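Local coordinates for protein proabylysin (Pyrococcus abyssi, PDB 4JIU) that is the zymogen of abylysin, a small soluble zinc metallopeptidase, and probably cleaves peptide bonds once it has been activated, at residues L13-P18 / H64-T69; E51-Y56 / K90-R95. The protein carries 1 engineered substitution. All coordinates share one frame; numbering follows the deposited sequence.

Interaction 1: residues L13-P18 / H64-T69; sequences LGYQRP and HLKAET. With ZN (zinc ion), chain B.
Y15 lays its ring against K66: K66 CB stands 3.9 Å from the centroid of the Y15 ring and 15° off its normal, which meets the criterion for a CH-pi contact. The first torsion (chi1 -165°) sets Y15 CG anti to the backbone N, on the side of the carbonyl carbon, and the ring carried from there runs past K66 in the opposite direction. R17 CB lies over the opposite face, toward the rim, so the aromatic plane is packed on both sides. K66 is modelled in two conformers; in one of them, K66 CG comes within 3.5 Å of Y15 CD1, and K66 NZ makes a salt bridge with E79.

The looser side is at the phenol tip. R17 NH1 donates to Y15 OH (2.9 Å, N-H...O 153°), with the hydroxyl in the guanidinium plane. The same NH1 gives a second bond to a water (2.9 Å), which in turn donates to L65 O at 3.0 Å, so solvent rather than direct bonding bridges R17 to the helix. An alanine at Y15 would probably leave R17 NH1 without its hydroxyl acceptor and open a gap beside K66 CB.

Helix 2-13 and helix 51-67 both end in Schellman motifs, with G14 and E68 as the positive-phi C-prime residues. H64 ND1 donates to T69 O (2.7 Å), on a carbonyl lone pair, while its NE2 binds zinc with H60, H72 and V105.

L13, ending helix 2-13, packs on I59 and L62 of helix 51-67; L65 reaches V19, just ahead of strand 20-23, and F35, just after strand 31-34.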
loop_
_atom_site.group_PDB
_atom_site.type_symbol
_atom_site.label_atom_id
_atom_site.label_comp_id
_atom_site.label_asym_id
_atom_site.label_seq_id
_atom_site.Cartn_x
_atom_site.Cartn_y
_atom_site.Cartn_z
ATOM N N LEU A 13 -4.103 -5.684 -9.802
ATOM C CA LEU A 13 -4.930 -4.492 -9.970
ATOM C C LEU A 13 -5.117 -4.186 -11.446
ATOM O O LEU A 13 -5.995 -3.395 -11.812
ATOM C CB LEU A 13 -4.391 -3.258 -9.251
ATOM C CG LEU A 13 -4.225 -3.326 -7.739
ATOM C CD1 LEU A 13 -3.877 -1.933 -7.208
ATOM C CD2 LEU A 13 -5.456 -3.842 -7.087
ATOM N N GLY A 14 -4.270 -4.741 -12.309
ATOM C CA GLY A 14 -4.302 -4.345 -13.727
ATOM C C GLY A 14 -3.826 -2.923 -13.941
ATOM O O GLY A 14 -4.455 -2.122 -14.662
ATOM N N TYR A 15 -2.652 -2.660 -13.365
ATOM C CA TYR A 15 -2.127 -1.282 -13.311
ATOM C C TYR A 15 -0.677 -1.255 -13.792
ATOM O O TYR A 15 0.196 -1.327 -12.915
ATOM C CB TYR A 15 -2.214 -0.754 -11.904
ATOM C CG TYR A 15 -2.043 0.738 -11.797
ATOM C CD1 TYR A 15 -2.847 1.630 -12.497
ATOM C CD2 TYR A 15 -1.086 1.298 -10.975
ATOM C CE1 TYR A 15 -2.693 2.994 -12.389
ATOM C CE2 TYR A 15 -0.929 2.657 -10.841
ATOM C CZ TYR A 15 -1.727 3.527 -11.561
ATOM O OH TYR A 15 -1.540 4.881 -11.390
ATOM N N GLN A 16 -0.478 -1.104 -15.059
ATOM C CA GLN A 16 0.864 -1.173 -15.630
ATOM C C GLN A 16 1.386 0.219 -15.791
ATOM O O GLN A 16 1.197 0.874 -16.835
ATOM C CB GLN A 16 0.856 -1.972 -16.915
ATOM C CG GLN A 16 0.438 -3.449 -16.760
ATOM C CD GLN A 16 1.133 -4.219 -15.671
ATOM O OE1 GLN A 16 2.354 -4.164 -15.470
ATOM N NE2 GLN A 16 0.357 -5.016 -14.918
ATOM N N ARG A 17 1.986 0.676 -14.739
ATOM C CA ARG A 17 2.633 1.965 -14.631
ATOM C C ARG A 17 3.968 1.706 -13.942
ATOM O O ARG A 17 3.989 0.897 -12.995
ATOM C CB ARG A 17 1.853 2.930 -13.792
ATOM C CG ARG A 17 2.441 4.300 -13.584
ATOM C CD ARG A 17 1.519 5.101 -12.659
ATOM N NE ARG A 17 2.055 6.446 -12.434
ATOM C CZ ARG A 17 1.440 7.371 -11.723
ATOM N NH1 ARG A 17 0.315 7.067 -11.115
ATOM N NH2 ARG A 17 1.948 8.572 -11.571
ATOM N N PRO A 18 5.022 2.402 -14.313
ATOM C CA PRO A 18 6.351 2.171 -13.713
ATOM C C PRO A 18 6.532 2.848 -12.368
ATOM O O PRO A 18 7.362 3.726 -12.166
ATOM C CB PRO A 18 7.297 2.755 -14.784
ATOM C CG PRO A 18 6.514 3.866 -15.360
ATOM C CD PRO A 18 5.123 3.302 -15.471
ATOM N N HIS A 64 -4.432 4.023 -4.217
ATOM C CA HIS A 64 -4.492 5.496 -4.252
ATOM C C HIS A 64 -4.131 5.979 -5.639
ATOM O O HIS A 64 -4.788 6.816 -6.245
ATOM C CB HIS A 64 -3.560 6.118 -3.221
ATOM C CG HIS A 64 -4.134 6.204 -1.856
ATOM N ND1 HIS A 64 -5.279 6.946 -1.595
ATOM C CD2 HIS A 64 -3.721 5.700 -0.672
ATOM C CE1 HIS A 64 -5.529 6.834 -0.291
ATOM N NE2 HIS A 64 -4.611 6.076 0.319
ATOM N N LEU A 65 -3.027 5.479 -6.164
ATOM C CA LEU A 65 -2.514 5.895 -7.451
ATOM C C LEU A 65 -3.505 5.530 -8.551
ATOM O O LEU A 65 -3.792 6.366 -9.437
ATOM C CB LEU A 65 -1.161 5.255 -7.732
ATOM C CG LEU A 65 -0.007 5.779 -6.905
ATOM C CD1 LEU A 65 1.254 4.931 -7.206
ATOM C CD2 LEU A 65 0.274 7.232 -7.119
ATOM N N LYS A 66 -4.011 4.317 -8.556
ATOM C CA LYS A 66 -4.910 3.876 -9.617
ATOM C C LYS A 66 -6.246 4.589 -9.589
ATOM O O LYS A 66 -6.776 4.958 -10.616
ATOM C CB LYS A 66 -5.097 2.393 -9.511
ATOM C CG LYS A 66 -5.864 1.852 -10.737
ATOM C CD LYS A 66 -5.925 0.325 -10.581
ATOM C CE LYS A 66 -6.379 -0.328 -11.867
ATOM N NZ LYS A 66 -7.837 -0.025 -12.036
ATOM N N ALA A 67 -6.848 4.684 -8.406
ATOM C CA ALA A 67 -8.114 5.379 -8.238
ATOM C C ALA A 67 -7.972 6.877 -8.312
ATOM O O ALA A 67 -8.994 7.584 -8.378
ATOM C CB ALA A 67 -8.788 4.922 -6.940
ATOM N N GLU A 68 -6.768 7.415 -8.282
ATOM C CA GLU A 68 -6.445 8.818 -8.457
ATOM C C GLU A 68 -7.120 9.660 -7.394
ATOM O O GLU A 68 -7.733 10.686 -7.620
ATOM C CB GLU A 68 -6.758 9.307 -9.880
ATOM C CG GLU A 68 -5.899 8.572 -10.936
ATOM C CD GLU A 68 -6.094 9.125 -12.314
ATOM O OE1 GLU A 68 -7.273 9.303 -12.661
ATOM O OE2 GLU A 68 -5.144 9.340 -13.082
ATOM N N THR A 69 -6.991 9.173 -6.155
ATOM C CA THR A 69 -7.596 9.850 -5.018
ATOM C C THR A 69 -6.868 9.599 -3.713
ATOM O O THR A 69 -6.428 8.462 -3.524
ATOM C CB THR A 69 -9.077 9.438 -4.870
ATOM O OG1 THR A 69 -9.618 10.208 -3.780
ATOM C CG2 THR A 69 -9.282 7.970 -4.595
HETATM ZN ZN ZN B . -4.753 5.545 2.238
HETATM O O HOH W 1 -1.806 8.522 -9.827
#

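Interaction 2: residues E51-Y56 / K90-R95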
loop_
_atom_site.group_PDB
_atom_site.type_symbol
_atom_site.label_atom_id
_atom_site.label_comp_id
_atom_site.label_asym_id
_atom_site.label_seq_id
_atom_site.Cartn_x
_atom_site.Cartn_y
_atom_site.Cartn_z
ATOM N N GLU A 51 4.533 -10.921 5.128
ATOM C CA GLU A 51 4.289 -10.691 3.703
ATOM C C GLU A 51 2.903 -10.143 3.438
ATOM O O GLU A 51 2.780 -9.279 2.585
ATOM C CB GLU A 51 4.491 -11.953 2.830
ATOM C CG GLU A 51 5.898 -12.298 2.553
ATOM C CD GLU A 51 6.144 -13.479 1.638
ATOM O OE1 GLU A 51 5.385 -14.471 1.719
ATOM O OE2 GLU A 51 7.123 -13.356 0.860
ATOM N N GLU A 52 1.849 -10.678 4.091
ATOM C CA GLU A 52 0.514 -10.180 3.777
ATOM C C GLU A 52 0.379 -8.726 4.164
ATOM O O GLU A 52 -0.340 -7.971 3.508
ATOM C CB GLU A 52 -0.550 -11.064 4.497
ATOM C CG GLU A 52 -1.974 -10.647 4.209
ATOM C CD GLU A 52 -3.126 -11.423 4.824
ATOM O OE1 GLU A 52 -4.328 -11.343 4.335
ATOM O OE2 GLU A 52 -2.850 -12.073 5.868
ATOM N N GLU A 53 1.011 -8.307 5.271
ATOM C CA GLU A 53 0.967 -6.924 5.715
ATOM C C GLU A 53 1.735 -6.011 4.749
ATOM O O GLU A 53 1.257 -4.950 4.431
ATOM C CB GLU A 53 1.494 -6.788 7.131
ATOM C CG GLU A 53 0.738 -7.517 8.189
ATOM C CD GLU A 53 1.482 -7.919 9.444
ATOM O OE1 GLU A 53 2.701 -7.718 9.576
ATOM O OE2 GLU A 53 0.758 -8.490 10.304
ATOM N N MET A 54 2.914 -6.451 4.322
ATOM C CA MET A 54 3.640 -5.666 3.293
ATOM C C MET A 54 2.813 -5.547 2.018
ATOM O O MET A 54 2.748 -4.492 1.398
ATOM C CB MET A 54 4.974 -6.353 2.968
ATOM C CG MET A 54 5.994 -6.300 4.054
ATOM S SD MET A 54 7.623 -6.933 3.552
ATOM C CE MET A 54 7.484 -8.587 4.208
ATOM N N PHE A 55 2.232 -6.677 1.610
ATOM C CA PHE A 55 1.418 -6.673 0.401
ATOM C C PHE A 55 0.227 -5.722 0.571
ATOM O O PHE A 55 -0.127 -5.016 -0.367
ATOM C CB PHE A 55 0.940 -8.091 0.066
ATOM C CG PHE A 55 0.492 -8.255 -1.364
ATOM C CD1 PHE A 55 1.363 -7.987 -2.425
ATOM C CD2 PHE A 55 -0.805 -8.695 -1.641
ATOM C CE1 PHE A 55 0.969 -8.183 -3.711
ATOM C CE2 PHE A 55 -1.176 -8.913 -2.980
ATOM C CZ PHE A 55 -0.291 -8.644 -3.988
ATOM N N TYR A 56 -0.406 -5.727 1.747
ATOM C CA TYR A 56 -1.497 -4.782 1.985
ATOM C C TYR A 56 -1.059 -3.362 1.735
ATOM O O TYR A 56 -1.738 -2.560 1.139
ATOM C CB TYR A 56 -2.122 -4.981 3.399
ATOM C CG TYR A 56 -3.170 -3.920 3.586
ATOM C CD1 TYR A 56 -4.409 -4.066 2.946
ATOM C CD2 TYR A 56 -2.979 -2.741 4.254
ATOM C CE1 TYR A 56 -5.365 -3.124 3.055
ATOM C CE2 TYR A 56 -3.909 -1.756 4.311
ATOM C CZ TYR A 56 -5.131 -1.938 3.702
ATOM O OH TYR A 56 -6.115 -0.990 3.754
ATOM N N LYS A 90 -9.386 -4.033 6.902
ATOM C CA LYS A 90 -9.342 -3.401 8.216
ATOM C C LYS A 90 -8.647 -4.312 9.205
ATOM O O LYS A 90 -7.975 -3.797 10.091
ATOM C CB LYS A 90 -10.755 -3.017 8.645
ATOM C CG LYS A 90 -11.258 -1.727 7.979
ATOM C CD LYS A 90 -10.500 -0.477 8.463
ATOM C CE LYS A 90 -10.473 0.620 7.404
ATOM N NZ LYS A 90 -9.529 1.729 7.721
ATOM N N GLU A 91 -8.785 -5.613 9.116
ATOM C CA GLU A 91 -8.090 -6.566 9.985
ATOM C C GLU A 91 -6.561 -6.416 9.811
ATOM O O GLU A 91 -5.782 -6.359 10.773
ATOM C CB GLU A 91 -8.500 -7.990 9.723
ATOM C CG GLU A 91 -7.778 -9.060 10.496
ATOM C CD GLU A 91 -7.747 -8.879 11.994
ATOM O OE1 GLU A 91 -8.762 -8.357 12.524
ATOM O OE2 GLU A 91 -6.697 -9.283 12.576
ATOM N N ILE A 92 -6.103 -6.354 8.572
ATOM C CA ILE A 92 -4.662 -6.222 8.331
ATOM C C ILE A 92 -4.199 -4.848 8.782
ATOM O O ILE A 92 -3.115 -4.706 9.360
ATOM C CB ILE A 92 -4.338 -6.556 6.880
ATOM C CG1 ILE A 92 -4.707 -7.991 6.527
ATOM C CG2 ILE A 92 -2.876 -6.255 6.587
ATOM C CD1 ILE A 92 -4.197 -9.113 7.416
ATOM N N GLU A 93 -4.925 -3.780 8.496
ATOM C CA GLU A 93 -4.578 -2.486 9.036
ATOM C C GLU A 93 -4.430 -2.499 10.550
ATOM O O GLU A 93 -3.504 -1.903 11.076
ATOM C CB GLU A 93 -5.631 -1.449 8.663
ATOM C CG GLU A 93 -5.556 -1.004 7.237
ATOM C CD GLU A 93 -6.476 0.162 6.937
ATOM O OE1 GLU A 93 -6.626 0.417 5.742
ATOM O OE2 GLU A 93 -7.061 0.855 7.800
ATOM N N ASP A 94 -5.307 -3.185 11.208
ATOM C CA ASP A 94 -5.235 -3.270 12.668
ATOM C C ASP A 94 -3.952 -3.958 13.085
ATOM O O ASP A 94 -3.315 -3.569 14.069
ATOM C CB ASP A 94 -6.460 -4.008 13.208
ATOM C CG ASP A 94 -7.753 -3.219 13.219
ATOM O OD1 ASP A 94 -7.694 -1.981 13.011
ATOM O OD2 ASP A 94 -8.876 -3.744 13.416
ATOM N N ARG A 95 -3.592 -5.035 12.395
ATOM C CA ARG A 95 -2.327 -5.734 12.723
ATOM C C ARG A 95 -1.137 -4.817 12.569
ATOM O O ARG A 95 -0.195 -4.815 13.366
ATOM C CB ARG A 95 -2.216 -7.023 11.891
ATOM C CG ARG A 95 -3.332 -8.040 12.170
ATOM C CD ARG A 95 -3.213 -9.304 11.349
ATOM N NE ARG A 95 -4.371 -10.160 11.498
ATOM C CZ ARG A 95 -4.539 -11.340 10.894
ATOM N NH1 ARG A 95 -3.600 -11.763 10.055
ATOM N NH2 ARG A 95 -5.622 -12.064 11.093
HETATM O O HOH W 2 -0.555 -10.894 9.543
#
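Apolar contact rests on I92, which points at helix 51-56: I92 CG2 touches Y56 CB at 3.5 Å. Separately, the I92 CD1 methyl makes van der Waals contact with the E52 carboxylate, 3.6 Å from E52 CD, those two side chains crossing at about a right angle. The short segment axes pass 9.9 Å apart at a crossing angle of -108°.

Hydrogen bonding is carried by Y56, whose OH donates to E93 OE1 in a very short bond of 2.5 Å, with ring and carboxylate planes 59° apart.

Charged groups around the apolar contact interact less directly across it. Water bridges E53 OE2 and R95 NH1, although E53 is modelled in two conformers, while E53 OE1 accepts from the backbone N of E50. E52 OE2 lies 4.3 Å from R95 NH1 but well out of the guanidinium plane; E52 OE1 makes its salt bridge with R88. Within 90-95, K90 NZ forms a salt bridge with E93 OE2 (2.6 Å) from the syn side, 32° out of the carboxylate plane, and R95 NE another with E91 OE2 at 2.7 Å.

Y56 OH also bonds H60 ND1, making the hydroxyl a second-shell partner of a zinc ligand; E93, itself held by K90, probably helps to fix that hydroxyl and through it the imidazole's orientation.

Overall arrangement
Following the chain, residues 13-18 come first, then 51-56, 64-69 and 90-95, so the two contacts cross rather than nest. Interaction 1 closes a loop of 45 residues holding all three strands and most of helix 51-67, and brings the end of helix 2-13 back to that helix's C-terminal end. Interaction 2 closes a loop of 33 residues through helix 74-80 and joins the start of helix 51-67 to helix 88-100. Their centres lie about 19 Å apart, on opposite sides of the chain's centre, without touching. Both use helix 51-67: H60 lies between their segments on it and H64 begins the later one; both bind zinc, in a sequence fitting the HExxH pattern.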